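Local coordinates for protein transcriptional regulator AefR (Pseudomonas syringae pv. tomato, PDB 3CDL) that probably binds DNA at cis-regulatory sites and controls transcription as a member of the TetR family of regulators, at residues G92-R95 / N96-D99. Numbering follows the deposited sequence.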
loop_
_atom_site.group_PDB
_atom_site.type_symbol
_atom_site.label_atom_id
_atom_site.label_comp_id
_atom_site.label_asym_id
_atom_site.label_seq_id
_atom_site.Cartn_x
_atom_site.Cartn_y
_atom_site.Cartn_z
ATOM N N GLY B 92 16.397 10.468 -5.258
ATOM C CA GLY B 92 15.736 10.256 -6.558
ATOM C C GLY B 92 14.325 9.673 -6.431
ATOM O O GLY B 92 13.351 10.270 -6.900
ATOM N N LYS B 93 14.206 8.519 -5.782
ATOM C CA LYS B 93 12.895 7.924 -5.549
ATOM C C LYS B 93 11.956 8.801 -4.707
ATOM O O LYS B 93 10.756 8.775 -4.926
ATOM C CB LYS B 93 13.030 6.539 -4.918
ATOM C CG LYS B 93 11.732 5.703 -4.863
ATOM C CD LYS B 93 11.051 5.575 -6.238
ATOM C CE LYS B 93 10.216 4.309 -6.408
ATOM N NZ LYS B 93 9.314 3.924 -5.236
HETATM N N MSE B 94 12.485 9.572 -3.756
HETATM C CA MSE B 94 11.640 10.424 -2.928
HETATM C C MSE B 94 11.106 11.641 -3.699
HETATM O O MSE B 94 9.965 12.049 -3.518
HETATM C CB MSE B 94 12.376 10.855 -1.662
HETATM C CG MSE B 94 11.589 11.802 -0.752
HETATM SE SE MSE B 94 9.862 11.042 -0.089
HETATM C CE MSE B 94 10.596 9.670 1.087
ATOM N N ARG B 95 11.930 12.220 -4.557
ATOM C CA ARG B 95 11.497 13.353 -5.374
ATOM C C ARG B 95 10.374 12.937 -6.364
ATOM O O ARG B 95 9.491 13.743 -6.701
ATOM C CB ARG B 95 12.705 13.973 -6.105
ATOM C CG ARG B 95 13.736 14.681 -5.181
ATOM C CD ARG B 95 14.809 15.427 -6.003
ATOM N NE ARG B 95 16.075 14.690 -6.113
ATOM C CZ ARG B 95 17.155 14.899 -5.350
ATOM N NH1 ARG B 95 17.173 15.840 -4.403
ATOM N NH2 ARG B 95 18.234 14.154 -5.533
ATOM N N ASN B 96 10.407 11.679 -6.804
ATOM C CA ASN B 96 9.397 11.153 -7.719
ATOM C C ASN B 96 8.058 10.898 -7.015
ATOM O O ASN B 96 6.994 11.218 -7.542
ATOM C CB ASN B 96 9.909 9.893 -8.450
ATOM C CG ASN B 96 11.117 10.177 -9.336
ATOM O OD1 ASN B 96 11.094 11.065 -10.197
ATOM N ND2 ASN B 96 12.180 9.418 -9.129
ATOM N N LEU B 97 8.127 10.334 -5.818
ATOM C CA LEU B 97 6.954 10.159 -4.949
ATOM C C LEU B 97 6.301 11.484 -4.530
ATOM O O LEU B 97 5.120 11.507 -4.175
ATOM C CB LEU B 97 7.367 9.434 -3.668
ATOM C CG LEU B 97 7.464 7.919 -3.470
ATOM C CD1 LEU B 97 7.906 7.127 -4.693
ATOM C CD2 LEU B 97 8.393 7.663 -2.278
ATOM N N THR B 98 7.069 12.573 -4.523
ATOM C CA THR B 98 6.556 13.817 -3.969
ATOM C C THR B 98 6.125 14.714 -5.109
ATOM O O THR B 98 6.336 15.927 -5.097
ATOM C CB THR B 98 7.572 14.514 -3.013
ATOM O OG1 THR B 98 8.213 13.533 -2.191
ATOM C CG2 THR B 98 6.856 15.488 -2.101
ATOM N N ASP B 99 5.549 14.075 -6.119
ATOM C CA ASP B 99 4.990 14.741 -7.285
ATOM C C ASP B 99 3.486 14.422 -7.323
ATOM O O ASP B 99 3.100 13.272 -7.486
ATOM C CB ASP B 99 5.701 14.246 -8.556
ATOM C CG ASP B 99 5.185 14.926 -9.823
ATOM O OD1 ASP B 99 4.014 14.686 -10.211
ATOM O OD2 ASP B 99 5.953 15.715 -10.434
#
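The flat carboxamide of Asn96 folds back along the helix toward Gly92, with ND2 leading: ND2 comes within 2.7 Å of Gly92 O, although the angle is too poor for a hydrogen bond. With chi1 at -63°, CG lies beside the backbone N, which brings ND2 back over the preceding turn. Gly92 O instead accepts the backbone N of Asn96, and Lys93 O that of Leu97 at 3.2 Å. Here the helix ends: Thr98 is the first residue to leave helical phi/psi. Thr98 N reaches Met94 O and Arg95 O only through weak bonds. Its short hydroxyl can reach back to a carbonyl one turn earlier, and OG1 adds a second bond to Met94 O at 2.7 Å, tilted 29° from the carbonyl plane. The selenium of Met94 (selenomethionine) lies 3.7 Å from Thr98 OG1 and 4.3 Å from Leu97 CD2; its chain, bent at chi2 and chi3, packs on Leu163, Ala167 and Val187, while Leu97 also touches Ala167. The Lys93 chain crosses Leu97 at a slant, CD 3.8 Å and NZ 3.5 Å from Leu97 CD1. Asp99 then caps the next helix, OD1 accepting Phe102 N and also bonding Ser101 OG. This is a helix C-terminus running directly into an N-cap, a tight link between helices 82-97 and 100-114 in the all-helical C-terminal domain of a TetR-family regulator.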